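Local coordinates for protein chitosanase (Gynuella sunshinyii YC6258, PDB 6X2Q) that binds glucosamine oligosaccharide and probably hydrolyses chitosan as a glycoside hydrolase family 46 chitosanase of the lysozyme clan, at residues 21-26 and 236-241; 58-63 and 107-112; 133-138 and 221-226; 161-166 and 178-183; 214-219 and 230-235. All blocks are in the same frame, centred on the assembly; numbering follows the deposited sequence.

Contact 1: residues 21-26 and 236-241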
# COMPACT_ATOMS: atom_id res chain seq x y z
N ASN A 21 8.48 -4.97 8.38
CA ASN A 21 9.87 -4.97 8.85
C ASN A 21 10.73 -6.05 8.18
O ASN A 21 11.65 -6.61 8.79
CB ASN A 21 9.94 -5.12 10.37
CG ASN A 21 11.25 -4.58 10.94
OD1 ASN A 21 11.91 -3.75 10.32
ND2 ASN A 21 11.64 -5.07 12.12
N THR A 22 10.48 -6.31 6.89
CA THR A 22 11.34 -7.25 6.18
C THR A 22 11.26 -6.91 4.70
O THR A 22 10.17 -6.57 4.22
CB THR A 22 10.94 -8.72 6.40
OG1 THR A 22 11.63 -9.56 5.48
CG2 THR A 22 9.44 -8.92 6.20
N PRO A 23 12.37 -7.00 3.95
CA PRO A 23 12.29 -6.73 2.51
C PRO A 23 11.63 -7.86 1.71
O PRO A 23 11.34 -7.64 0.53
CB PRO A 23 13.75 -6.55 2.11
CG PRO A 23 14.48 -7.45 3.05
CD PRO A 23 13.71 -7.44 4.35
N GLU A 24 11.37 -8.99 2.34
CA GLU A 24 10.69 -10.11 1.65
C GLU A 24 9.18 -9.85 1.58
O GLU A 24 8.57 -9.68 2.61
CB GLU A 24 10.99 -11.46 2.31
N LEU A 25 8.62 -9.79 0.38
CA LEU A 25 7.19 -9.60 0.23
C LEU A 25 6.43 -10.70 0.98
O LEU A 25 6.75 -11.89 0.87
CB LEU A 25 6.82 -9.60 -1.26
CG LEU A 25 7.09 -8.35 -2.12
CD1 LEU A 25 6.52 -7.10 -1.46
CD2 LEU A 25 8.57 -8.16 -2.39
N GLN A 26 5.42 -10.30 1.75
CA GLN A 26 4.69 -11.25 2.61
C GLN A 26 3.43 -11.72 1.88
O GLN A 26 2.31 -11.30 2.18
CB GLN A 26 4.38 -10.62 3.96
CG GLN A 26 5.62 -10.26 4.79
CD GLN A 26 6.54 -11.44 5.00
OE1 GLN A 26 6.23 -12.36 5.78
NE2 GLN A 26 7.66 -11.45 4.29
N ASP A 236 15.52 -1.83 13.06
CA ASP A 236 16.42 -2.68 12.27
C ASP A 236 16.91 -1.93 11.04
O ASP A 236 16.12 -1.29 10.34
CB ASP A 236 15.70 -3.96 11.86
CG ASP A 236 15.15 -4.70 13.04
OD1 ASP A 236 15.85 -5.61 13.55
OD2 ASP A 236 14.03 -4.37 13.46
N VAL A 237 18.21 -2.02 10.77
CA VAL A 237 18.81 -1.30 9.65
C VAL A 237 18.86 -2.23 8.44
O VAL A 237 19.38 -3.35 8.53
CB VAL A 237 20.21 -0.78 10.00
CG1 VAL A 237 20.81 -0.03 8.82
CG2 VAL A 237 20.13 0.12 11.21
N PHE A 238 18.32 -1.76 7.32
CA PHE A 238 18.34 -2.49 6.06
C PHE A 238 19.06 -1.65 5.02
O PHE A 238 18.80 -0.45 4.91
CB PHE A 238 16.93 -2.80 5.56
CG PHE A 238 16.26 -3.90 6.31
CD1 PHE A 238 16.60 -5.22 6.08
CD2 PHE A 238 15.27 -3.61 7.25
CE1 PHE A 238 15.98 -6.24 6.78
CE2 PHE A 238 14.65 -4.63 7.95
CZ PHE A 238 15.01 -5.94 7.71
N ILE A 239 19.96 -2.28 4.28
CA ILE A 239 20.61 -1.64 3.14
C ILE A 239 20.05 -2.29 1.88
O ILE A 239 20.12 -3.52 1.72
CB ILE A 239 22.15 -1.76 3.21
CG1 ILE A 239 22.68 -1.07 4.46
CG2 ILE A 239 22.76 -1.09 2.00
CD1 ILE A 239 22.57 0.45 4.42
N LEU A 240 19.48 -1.47 1.01
CA LEU A 240 18.79 -1.91 -0.18
C LEU A 240 19.50 -1.41 -1.43
O LEU A 240 20.11 -0.33 -1.40
CB LEU A 240 17.33 -1.42 -0.19
CG LEU A 240 16.60 -1.70 1.12
CD1 LEU A 240 15.24 -1.09 1.09
CD2 LEU A 240 16.53 -3.20 1.36
N PRO A 241 19.45 -2.16 -2.54
CA PRO A 241 18.74 -3.44 -2.67
C PRO A 241 19.46 -4.59 -1.97
O PRO A 241 20.68 -4.56 -1.84
CB PRO A 241 18.69 -3.65 -4.19
CG PRO A 241 19.92 -2.94 -4.71
CD PRO A 241 20.14 -1.76 -3.78
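Asn21, Pro23, loop residue Asp236 and strand residues Phe238 and Leu240 join the loop after helix 5-20 to the second strand of a beta-hairpin, formed by strands 229-231 and 238-240. Within the loop, Asn21 leaves the helix with positive phi, and Thr22 forms an ST turn, its OG1 accepting from Glu24 N. One polar bond crosses. Asn21 ND2 donates to Asp236 OD2 over 2.8 Å, almost straight at 172° and within its own amide plane, yet it meets the carboxylate from above that plane. Asn21 CG is anti to the backbone N (chi1 -157°), and the amide turns nearly perpendicular to the Phe238 ring, with OD1 in the ring plane at the edge, 3.7 Å from Phe238 CE2. The apolar part centres on the same ring, which Pro23 crosses at about a right angle. Leu240 CD2 adds a looser touch, 4.4 Å from Pro23 CB. Phe238 also packs on Ile17, and Leu240 on Leu10 and Ile14, of helix 5-20, while the backbone of Phe238 pairs with Ile231. The tightest apolar approach is Pro23 CD to Phe238 CE1, 3.5 Å.

Contact 2: residues 58-63 and 107-112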
# COMPACT_ATOMS: atom_id res chain seq x y z
N GLN A 58 -11.31 -14.22 -6.30
CA GLN A 58 -12.12 -14.41 -7.50
C GLN A 58 -11.25 -14.64 -8.73
O GLN A 58 -11.49 -15.58 -9.50
CB GLN A 58 -13.05 -13.21 -7.72
CG GLN A 58 -14.32 -13.32 -6.91
CD GLN A 58 -15.27 -12.14 -7.09
OE1 GLN A 58 -14.85 -11.03 -7.47
NE2 GLN A 58 -16.55 -12.37 -6.80
N ARG A 59 -10.24 -13.81 -8.94
CA ARG A 59 -9.39 -14.02 -10.11
C ARG A 59 -8.70 -15.37 -10.03
O ARG A 59 -8.58 -16.07 -11.03
CB ARG A 59 -8.39 -12.88 -10.24
CG ARG A 59 -9.09 -11.56 -10.42
CD ARG A 59 -8.13 -10.44 -10.65
NE ARG A 59 -7.49 -10.56 -11.94
CZ ARG A 59 -6.71 -9.62 -12.46
NH1 ARG A 59 -6.50 -8.50 -11.79
NH2 ARG A 59 -6.15 -9.81 -13.65
N TYR A 60 -8.25 -15.75 -8.83
CA TYR A 60 -7.59 -17.04 -8.69
C TYR A 60 -8.55 -18.18 -8.99
O TYR A 60 -8.16 -19.19 -9.59
CB TYR A 60 -7.02 -17.16 -7.29
CG TYR A 60 -6.25 -18.43 -7.02
CD1 TYR A 60 -5.11 -18.76 -7.76
CD2 TYR A 60 -6.65 -19.31 -6.01
CE1 TYR A 60 -4.39 -19.92 -7.50
CE2 TYR A 60 -5.94 -20.48 -5.75
CZ TYR A 60 -4.82 -20.79 -6.50
OH TYR A 60 -4.12 -21.95 -6.24
N SER A 61 -9.81 -18.01 -8.61
CA SER A 61 -10.80 -19.07 -8.78
C SER A 61 -11.19 -19.23 -10.24
O SER A 61 -11.61 -20.31 -10.66
CB SER A 61 -12.02 -18.78 -7.93
OG SER A 61 -11.68 -18.97 -6.56
N ARG A 62 -11.03 -18.17 -11.04
CA ARG A 62 -11.23 -18.34 -12.47
C ARG A 62 -10.07 -19.12 -13.10
O ARG A 62 -10.28 -19.86 -14.07
CB ARG A 62 -11.43 -16.97 -13.13
CG ARG A 62 -11.84 -17.06 -14.57
CD ARG A 62 -13.36 -17.20 -14.73
NE ARG A 62 -13.74 -17.37 -16.13
CZ ARG A 62 -13.59 -18.50 -16.83
NH1 ARG A 62 -13.96 -18.54 -18.10
NH2 ARG A 62 -13.06 -19.58 -16.25
N LEU A 63 -8.87 -19.02 -12.54
CA LEU A 63 -7.74 -19.81 -13.04
C LEU A 63 -7.77 -21.23 -12.51
O LEU A 63 -7.27 -22.15 -13.18
CB LEU A 63 -6.40 -19.18 -12.63
CG LEU A 63 -6.06 -17.72 -12.98
CD1 LEU A 63 -4.74 -17.34 -12.34
CD2 LEU A 63 -5.98 -17.49 -14.49
N ARG A 107 0.47 -16.20 -5.98
CA ARG A 107 1.31 -15.03 -5.80
C ARG A 107 1.25 -14.12 -7.03
O ARG A 107 1.20 -12.89 -6.90
CB ARG A 107 2.75 -15.46 -5.51
CG ARG A 107 2.83 -16.39 -4.29
CD ARG A 107 4.20 -16.38 -3.63
NE ARG A 107 5.24 -16.93 -4.50
CZ ARG A 107 5.51 -18.23 -4.63
NH1 ARG A 107 4.81 -19.13 -3.96
NH2 ARG A 107 6.48 -18.62 -5.43
N GLN A 108 1.20 -14.72 -8.22
CA GLN A 108 1.11 -13.93 -9.45
C GLN A 108 -0.19 -13.13 -9.49
O GLN A 108 -0.18 -11.96 -9.89
CB GLN A 108 1.23 -14.85 -10.67
CG GLN A 108 1.14 -14.13 -12.02
CD GLN A 108 2.26 -13.10 -12.22
OE1 GLN A 108 3.43 -13.45 -12.18
NE2 GLN A 108 1.89 -11.84 -12.42
N VAL A 109 -1.30 -13.74 -9.07
CA VAL A 109 -2.57 -13.01 -9.00
C VAL A 109 -2.44 -11.81 -8.06
O VAL A 109 -2.94 -10.72 -8.34
CB VAL A 109 -3.71 -13.96 -8.56
CG1 VAL A 109 -5.01 -13.18 -8.28
CG2 VAL A 109 -3.97 -15.03 -9.61
N GLN A 110 -1.77 -12.00 -6.92
CA GLN A 110 -1.52 -10.88 -6.02
C GLN A 110 -0.71 -9.78 -6.71
O GLN A 110 -0.99 -8.59 -6.52
CB GLN A 110 -0.79 -11.37 -4.77
CG GLN A 110 -1.62 -12.25 -3.87
CD GLN A 110 -0.94 -12.50 -2.54
OE1 GLN A 110 -0.47 -11.55 -1.88
NE2 GLN A 110 -0.86 -13.78 -2.13
N ASP A 111 0.27 -10.17 -7.54
CA ASP A 111 1.06 -9.17 -8.27
C ASP A 111 0.18 -8.42 -9.25
O ASP A 111 0.29 -7.20 -9.38
CB ASP A 111 2.23 -9.83 -9.02
CG ASP A 111 3.26 -10.47 -8.10
OD1 ASP A 111 3.33 -10.10 -6.91
OD2 ASP A 111 4.00 -11.38 -8.55
N ASP A 112 -0.68 -9.15 -9.97
CA ASP A 112 -1.53 -8.50 -10.96
C ASP A 112 -2.48 -7.52 -10.30
O ASP A 112 -2.67 -6.40 -10.77
CB ASP A 112 -2.31 -9.55 -11.76
CG ASP A 112 -1.41 -10.45 -12.64
OD1 ASP A 112 -0.23 -10.11 -12.87
OD2 ASP A 112 -1.92 -11.50 -13.12
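Arg59 meets helix 107-112 first through its base: CB lies 3.9 Å from Val109 CG1. A bend at chi3 (69°) sets NE. At the guanidinium end, Arg59 NH2 is 4.3 Å from Asp112 CB. Any attraction is probably weak and through charge alone, since Arg59 NH2 and Asp112 OD2 are 4.6 Å apart and the oxygen stands well out of the guanidinium plane. Asp112 OD1 instead accepts from Gln108 NE2 one turn earlier, while Arg59 also has a long, weak ion pair with Glu55. Tyr60 comes next, its backbone closest to that of Val109; Val109 CG2 approaches the edge of the phenol ring, 4.3 Å from Tyr60 CD1. The same ring stacks edge-to-face with Phe106, and its hydroxyl is hydrogen-bonded to Asn103 and Arg64. One turn on from Arg59, Leu63 CD1 reaches Val109 CG2 at 3.7 Å, the two side chains sliding past each other in opposite directions. Val109 thus sends one methyl toward Arg59, and the other touches both Tyr60 and Leu63. Val56, earlier in helix 52-63, also packs on Val109. With segment axes 9.8 Å apart and N-to-C directions 133° apart, this is oblique, roughly antiparallel helix packing within the largely helical family 46 fold.

Contact 3: residues 133-138 and 221-226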
# COMPACT_ATOMS: atom_id res chain seq x y z
N MET A 133 10.34 12.88 -9.91
CA MET A 133 11.38 12.28 -9.08
C MET A 133 10.94 10.89 -8.64
O MET A 133 9.80 10.72 -8.18
CB MET A 133 11.67 13.17 -7.87
CG MET A 133 11.88 14.64 -8.21
SD MET A 133 12.49 15.60 -6.80
CE MET A 133 11.07 15.46 -5.68
N PRO A 134 11.80 9.89 -8.76
CA PRO A 134 11.43 8.54 -8.29
C PRO A 134 10.91 8.50 -6.85
O PRO A 134 10.00 7.71 -6.54
CB PRO A 134 12.74 7.77 -8.45
CG PRO A 134 13.42 8.45 -9.63
CD PRO A 134 13.08 9.91 -9.49
N LEU A 135 11.46 9.35 -5.97
CA LEU A 135 11.01 9.38 -4.57
C LEU A 135 9.54 9.77 -4.47
O LEU A 135 8.79 9.19 -3.68
CB LEU A 135 11.88 10.36 -3.77
CG LEU A 135 11.46 10.56 -2.31
CD1 LEU A 135 11.65 9.26 -1.56
CD2 LEU A 135 12.26 11.67 -1.63
N THR A 136 9.11 10.77 -5.27
CA THR A 136 7.70 11.12 -5.31
C THR A 136 6.83 9.94 -5.76
O THR A 136 5.74 9.73 -5.22
CB THR A 136 7.50 12.33 -6.23
OG1 THR A 136 8.44 13.33 -5.87
CG2 THR A 136 6.10 12.93 -6.10
N LEU A 137 7.30 9.16 -6.74
CA LEU A 137 6.54 7.99 -7.18
C LEU A 137 6.43 6.96 -6.07
O LEU A 137 5.37 6.37 -5.86
CB LEU A 137 7.20 7.37 -8.42
CG LEU A 137 6.88 7.96 -9.80
CD1 LEU A 137 6.84 9.48 -9.80
CD2 LEU A 137 7.86 7.45 -10.88
N LEU A 138 7.53 6.74 -5.35
CA LEU A 138 7.50 5.81 -4.23
C LEU A 138 6.51 6.28 -3.17
O LEU A 138 5.68 5.50 -2.70
CB LEU A 138 8.92 5.68 -3.67
CG LEU A 138 9.03 4.90 -2.36
CD1 LEU A 138 8.61 3.45 -2.57
CD2 LEU A 138 10.45 4.98 -1.84
N GLY A 221 18.39 14.40 0.02
CA GLY A 221 18.56 14.57 -1.41
C GLY A 221 18.50 13.31 -2.24
O GLY A 221 18.84 13.35 -3.42
N ASN A 222 18.08 12.18 -1.66
CA ASN A 222 17.94 10.96 -2.45
C ASN A 222 16.54 10.88 -3.07
O ASN A 222 15.73 10.02 -2.77
CB ASN A 222 18.25 9.73 -1.60
CG ASN A 222 18.45 8.48 -2.44
OD1 ASN A 222 18.08 8.46 -3.62
ND2 ASN A 222 19.03 7.43 -1.85
N THR A 223 16.28 11.84 -3.97
CA THR A 223 15.02 11.92 -4.69
C THR A 223 14.97 10.99 -5.91
O THR A 223 13.91 10.86 -6.53
CB THR A 223 14.78 13.35 -5.16
OG1 THR A 223 15.82 13.71 -6.07
CG2 THR A 223 14.78 14.32 -3.96
N ASP A 224 16.10 10.39 -6.27
CA ASP A 224 16.22 9.55 -7.44
C ASP A 224 16.34 8.08 -7.07
O ASP A 224 16.41 7.22 -7.96
CB ASP A 224 17.41 10.00 -8.30
CG ASP A 224 18.75 9.83 -7.59
OD1 ASP A 224 18.82 10.03 -6.35
OD2 ASP A 224 19.75 9.52 -8.27
N LEU A 225 16.34 7.77 -5.76
CA LEU A 225 16.32 6.38 -5.28
C LEU A 225 17.51 5.60 -5.82
O LEU A 225 17.36 4.54 -6.42
CB LEU A 225 15.00 5.69 -5.63
CG LEU A 225 13.73 6.25 -4.99
CD1 LEU A 225 12.52 5.46 -5.44
CD2 LEU A 225 13.85 6.27 -3.47
N HIS A 226 18.69 6.15 -5.63
CA HIS A 226 19.94 5.52 -6.00
C HIS A 226 20.51 4.73 -4.82
O HIS A 226 20.34 5.12 -3.67
CB HIS A 226 20.96 6.57 -6.44
CG HIS A 226 21.36 7.51 -5.35
ND1 HIS A 226 20.82 8.78 -5.23
CD2 HIS A 226 22.23 7.37 -4.32
CE1 HIS A 226 21.36 9.38 -4.18
NE2 HIS A 226 22.21 8.54 -3.62
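The first turn of helix 134-147, behind N-cap residue Met133, is received by the loop that follows the Schellman motif ending helix 209-219. The link is Leu135 N to Thr223 O, 2.9 Å and 163°, with the donor above the carbonyl plane. The same oxygen lies 3.2 Å from Pro134 CD, a packing contact, as the proline nitrogen has no hydrogen to give. Met133 crosses the threonine obliquely: CG is anti to the carbonyl carbon (chi1 -48°), and Met133 SD lies 3.6 Å from Thr223 CB. Pro134 meets the next residues, CG lying against Asp224 O and CB 3.8 Å from Leu225 CD1. Leu225, at positive phi, drives its two methyls into the helix side: CD1 against Pro134 O, and CD2 4.0 Å from Leu138 CD2, with Leu135 CD1 slightly farther off. The loop is braced internally. Asn222 OD1 accepts His226 N on a lone pair, Asn222 ND2 donates to His226 O, and His226 ND1 donates to Asp224 OD1 over 2.6 Å, nearly in the ring plane. Around this, Leu138 packs on Ala11 and Ile14 of helix 5-20, Leu135 on Leu217 and Leu218 of helix 209-219, and Met133 on Leu181 of helix 177-193.

Contact 4: residues 161-166 and 178-183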
# COMPACT_ATOMS: atom_id res chain seq x y z
N ALA A 161 -5.19 16.29 -3.39
CA ALA A 161 -5.93 17.53 -3.58
C ALA A 161 -5.55 18.55 -2.52
O ALA A 161 -5.36 19.74 -2.83
CB ALA A 161 -7.43 17.26 -3.55
N ARG A 162 -5.43 18.12 -1.27
CA ARG A 162 -5.05 19.06 -0.22
C ARG A 162 -3.60 19.50 -0.37
O ARG A 162 -3.27 20.65 -0.08
CB ARG A 162 -5.30 18.44 1.16
CG ARG A 162 -6.77 18.07 1.38
CD ARG A 162 -7.16 18.00 2.86
NE ARG A 162 -6.58 16.84 3.55
CZ ARG A 162 -7.11 15.62 3.53
NH1 ARG A 162 -8.23 15.39 2.84
NH2 ARG A 162 -6.52 14.62 4.18
N THR A 163 -2.72 18.61 -0.83
CA THR A 163 -1.36 19.06 -1.10
C THR A 163 -1.36 20.16 -2.15
O THR A 163 -0.72 21.20 -1.98
CB THR A 163 -0.48 17.89 -1.53
OG1 THR A 163 -0.45 16.90 -0.49
CG2 THR A 163 0.95 18.37 -1.76
N THR A 164 -2.12 19.98 -3.22
CA THR A 164 -2.11 20.94 -4.32
C THR A 164 -2.74 22.27 -3.91
O THR A 164 -2.27 23.34 -4.30
CB THR A 164 -2.80 20.35 -5.54
OG1 THR A 164 -2.10 19.16 -5.93
CG2 THR A 164 -2.82 21.34 -6.70
N ALA A 165 -3.81 22.21 -3.11
CA ALA A 165 -4.38 23.43 -2.55
C ALA A 165 -3.36 24.21 -1.73
O ALA A 165 -3.25 25.43 -1.85
CB ALA A 165 -5.60 23.08 -1.69
N LYS A 166 -2.58 23.50 -0.90
CA LYS A 166 -1.67 24.16 0.04
C LYS A 166 -0.53 24.88 -0.66
O LYS A 166 -0.15 25.99 -0.27
CB LYS A 166 -1.13 23.12 1.04
CG LYS A 166 -0.12 23.65 2.04
CD LYS A 166 -0.80 24.44 3.14
CE LYS A 166 0.07 25.58 3.65
NZ LYS A 166 0.61 25.32 5.01
N ARG A 178 9.97 19.18 -5.00
CA ARG A 178 10.37 18.85 -3.64
C ARG A 178 9.48 19.54 -2.63
O ARG A 178 9.18 18.98 -1.57
CB ARG A 178 11.83 19.23 -3.41
CG ARG A 178 12.83 18.23 -3.99
CD ARG A 178 14.22 18.85 -4.03
NE ARG A 178 14.18 20.14 -4.70
CZ ARG A 178 15.23 20.95 -4.79
NH1 ARG A 178 16.38 20.58 -4.24
NH2 ARG A 178 15.13 22.11 -5.42
N ARG A 179 9.04 20.77 -2.93
CA ARG A 179 8.11 21.47 -2.05
C ARG A 179 6.76 20.75 -2.02
O ARG A 179 6.16 20.56 -0.95
CB ARG A 179 7.95 22.92 -2.50
CG ARG A 179 7.31 23.83 -1.44
CD ARG A 179 7.60 25.31 -1.70
NE ARG A 179 6.53 25.91 -2.49
CZ ARG A 179 5.37 26.33 -1.98
NH1 ARG A 179 5.16 26.25 -0.68
NH2 ARG A 179 4.44 26.85 -2.78
N TRP A 180 6.25 20.36 -3.20
CA TRP A 180 5.00 19.63 -3.26
C TRP A 180 5.10 18.33 -2.48
O TRP A 180 4.19 17.97 -1.72
CB TRP A 180 4.61 19.35 -4.71
CG TRP A 180 3.21 18.78 -4.87
CD1 TRP A 180 2.10 19.46 -5.26
CD2 TRP A 180 2.80 17.42 -4.66
NE1 TRP A 180 1.02 18.61 -5.29
CE2 TRP A 180 1.42 17.35 -4.92
CE3 TRP A 180 3.47 16.25 -4.26
CZ2 TRP A 180 0.69 16.17 -4.79
CZ3 TRP A 180 2.74 15.07 -4.14
CH2 TRP A 180 1.36 15.04 -4.40
N LEU A 181 6.22 17.62 -2.64
CA LEU A 181 6.41 16.34 -1.97
C LEU A 181 6.51 16.51 -0.46
O LEU A 181 5.97 15.69 0.29
CB LEU A 181 7.66 15.62 -2.53
CG LEU A 181 8.00 14.24 -1.95
CD1 LEU A 181 6.80 13.30 -1.99
CD2 LEU A 181 9.22 13.59 -2.60
N LYS A 182 7.21 17.54 0.00
CA LYS A 182 7.34 17.73 1.44
C LYS A 182 5.98 18.02 2.08
O LYS A 182 5.65 17.48 3.15
CB LYS A 182 8.32 18.86 1.73
CG LYS A 182 8.92 18.82 3.13
CD LYS A 182 9.20 20.21 3.64
CE LYS A 182 10.66 20.39 4.07
NZ LYS A 182 10.82 21.63 4.90
N THR A 183 5.18 18.84 1.41
CA THR A 183 3.83 19.11 1.87
C THR A 183 2.99 17.83 1.90
O THR A 183 2.25 17.58 2.86
CB THR A 183 3.20 20.16 0.95
OG1 THR A 183 4.04 21.33 0.92
CG2 THR A 183 1.83 20.55 1.42
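Thr164 OG1 is held by two groups: it accepts the indole N-H of Trp180 and bonds back to Ile160 O one turn earlier in its own helix. The bond across the contact, Trp180 NE1 to Thr164 OG1, is 3.2 Å long and close to straight at 171°, and the oxygen sits in the indole plane at the ring edge. Trp180 CG stands anti to the backbone N (chi1 -171°); chi2 then sets the turn of the ring. One face of that ring receives Thr163. Its CG2 lies over the five-membered ring, 3.4 Å from the centroid and 14° off the normal, a CH-pi contact; the same methyl is 3.3 Å from Trp180 O. Thr163 OG1 points elsewhere, bonding to Met159 O, which leaves the methyl to meet the indole. Thr183 continues the line of contact. Its CB is 4.0 Å from Thr163 CG2, and its methyl meets Lys166 CG at 3.7 Å, the two side chains crossing at about a right angle. Thr183 OG1 donates to Arg179 O, which also accepts from Thr183 N, the two donors arriving from opposite faces of the carbonyl plane. Phe184, one turn on, meets the Trp180 ring nearly parallel. The segment axes lie 9.3 Å apart. Each threonine hydroxyl is thus tied to a carbonyl of its own helix, so the helices meet mainly through methyls and the indole, and one directed N-H bond, with the methyl over the face, helps set the rotation of the tryptophan.

Contact 5: residues 214-219 and 230-235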
# COMPACT_ATOMS: atom_id res chain seq x y z
N LEU A 214 10.44 8.30 4.32
CA LEU A 214 10.39 9.02 3.05
C LEU A 214 10.87 10.46 3.21
O LEU A 214 11.53 11.00 2.31
CB LEU A 214 8.97 8.98 2.49
CG LEU A 214 8.36 7.59 2.21
CD1 LEU A 214 6.85 7.69 2.00
CD2 LEU A 214 9.03 6.97 1.00
N MET A 215 10.52 11.11 4.32
CA MET A 215 11.00 12.46 4.58
C MET A 215 12.52 12.48 4.73
O MET A 215 13.19 13.41 4.27
CB MET A 215 10.33 13.03 5.83
CG MET A 215 10.73 14.46 6.14
SD MET A 215 10.04 15.63 4.94
CE MET A 215 8.32 15.70 5.45
N LYS A 216 13.09 11.46 5.39
CA LYS A 216 14.53 11.38 5.55
C LYS A 216 15.23 11.29 4.19
O LYS A 216 16.17 12.05 3.91
CB LYS A 216 14.87 10.18 6.45
CG LYS A 216 16.36 9.96 6.74
CD LYS A 216 16.65 8.53 7.25
CE LYS A 216 16.79 7.50 6.09
NZ LYS A 216 17.35 6.17 6.54
N LEU A 217 14.73 10.41 3.30
CA LEU A 217 15.28 10.33 1.95
C LEU A 217 15.15 11.67 1.23
O LEU A 217 16.07 12.08 0.51
CB LEU A 217 14.57 9.23 1.14
CG LEU A 217 14.66 7.81 1.69
CD1 LEU A 217 13.97 6.81 0.78
CD2 LEU A 217 16.12 7.41 1.90
N LEU A 218 14.03 12.36 1.42
CA LEU A 218 13.87 13.66 0.77
C LEU A 218 14.88 14.67 1.32
O LEU A 218 15.51 15.39 0.55
CB LEU A 218 12.44 14.16 0.92
CG LEU A 218 12.18 15.58 0.39
CD1 LEU A 218 12.54 15.68 -1.11
CD2 LEU A 218 10.72 15.96 0.61
N LYS A 219 15.07 14.70 2.64
CA LYS A 219 15.99 15.67 3.22
C LYS A 219 17.45 15.38 2.88
O LYS A 219 18.28 16.29 2.86
CB LYS A 219 15.82 15.75 4.74
CG LYS A 219 14.92 16.88 5.18
CD LYS A 219 13.99 16.44 6.29
CE LYS A 219 14.73 16.30 7.59
NZ LYS A 219 13.76 16.33 8.74
N ARG A 230 19.37 3.21 2.85
CA ARG A 230 19.26 2.76 4.23
C ARG A 230 17.84 3.02 4.71
O ARG A 230 17.37 4.16 4.68
CB ARG A 230 20.29 3.49 5.11
CG ARG A 230 20.30 3.03 6.56
CD ARG A 230 20.55 4.22 7.51
NE ARG A 230 21.54 3.90 8.53
CZ ARG A 230 21.26 3.69 9.82
NH1 ARG A 230 20.01 3.77 10.26
NH2 ARG A 230 22.24 3.39 10.66
N ILE A 231 17.16 1.95 5.13
CA ILE A 231 15.85 2.04 5.77
C ILE A 231 15.97 1.42 7.15
O ILE A 231 16.43 0.29 7.29
CB ILE A 231 14.76 1.32 4.95
CG1 ILE A 231 14.67 1.91 3.54
CG2 ILE A 231 13.42 1.45 5.65
CD1 ILE A 231 14.16 3.36 3.51
N SER A 232 15.53 2.16 8.18
CA SER A 232 15.56 1.62 9.55
C SER A 232 14.30 2.01 10.33
O SER A 232 14.37 2.23 11.54
CB SER A 232 16.80 2.09 10.31
OG SER A 232 17.06 3.45 10.07
N THR A 233 13.17 2.08 9.64
CA THR A 233 11.87 2.48 10.17
C THR A 233 11.56 1.91 11.54
O THR A 233 11.03 2.62 12.40
CB THR A 233 10.78 2.06 9.18
OG1 THR A 233 11.14 2.48 7.86
CG2 THR A 233 9.43 2.67 9.58
N TRP A 234 11.87 0.63 11.77
CA TRP A 234 11.48 -0.06 13.00
C TRP A 234 12.66 -0.37 13.90
O TRP A 234 12.56 -1.25 14.76
CB TRP A 234 10.73 -1.35 12.67
CG TRP A 234 9.52 -1.16 11.83
CD1 TRP A 234 9.41 -1.38 10.48
CD2 TRP A 234 8.23 -0.73 12.28
NE1 TRP A 234 8.13 -1.11 10.06
CE2 TRP A 234 7.38 -0.71 11.14
CE3 TRP A 234 7.70 -0.37 13.53
CZ2 TRP A 234 6.03 -0.35 11.23
CZ3 TRP A 234 6.36 0.00 13.60
CH2 TRP A 234 5.54 0.01 12.46
N GLY A 235 13.78 0.32 13.72
CA GLY A 235 14.97 0.05 14.50
C GLY A 235 15.98 -0.77 13.73
O GLY A 235 17.17 -0.45 13.72
O HOH W 1 14.66 5.01 7.62
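The flat peptide carbonyl of Arg230 carries Lys216 NZ above its plane, 48° out of it, with NZ to Arg230 O only 2.7 Å. Farther along the same segment, the Trp234 ring has Thr233 CG2 over one face, 4.0 Å above the plane and offset toward the rim, and its NE1 is bonded to Phe18 O. Lys216 starts with CG anti to the backbone N and bends at chi3 (83°), leaving helix 214-219 to reach the end of strand 229-231. A water extends the grip: it accepts from Lys216 NZ at 3.1 Å and from Ser232 N at 3.0 Å, so the ammonium serves both a carbonyl and a bridging water. Arg230 CD passes 3.9 Å from Lys216 NZ, and Arg230 NH1 makes a weak bond to Ser232 OG. Leu217 and Ile231 make a loose apolar touch, CD1 to CD1 4.4 Å. Beyond them a type I turn runs from Ser232 to Gly235, and Thr233 OG1 bonds to Ser213 OG at the helix. The lysine tie thus fastens helix 209-219 to the hairpin, whose Ile231 packs on Ile14 and Ile17 of helix 5-20, while Leu217 leans on Leu135 of helix 134-147.

In the fold
From the N terminus, the chain opens contact 1 just after helix 5-20 and closes it only near its end, on strand 238-240, so the other four all lie within that span. Contact 2 opens and closes first, joining helices 52-63 and 104-129 on the opposite side of the chain's centre from contacts 4 and 5. Contact 3 then opens at the start of helix 134-147, and contact 4, between neighbouring helices 156-167 and 177-193, closes before it does. Contact 5 begins on helix 209-219 before contact 3 ends and finishes after it, so the two cross. Contacts 3, 4 and 5 touch one another through Leu181 and Leu218, while contacts 1 and 5 share the hairpin of strands 229-231 and 238-240.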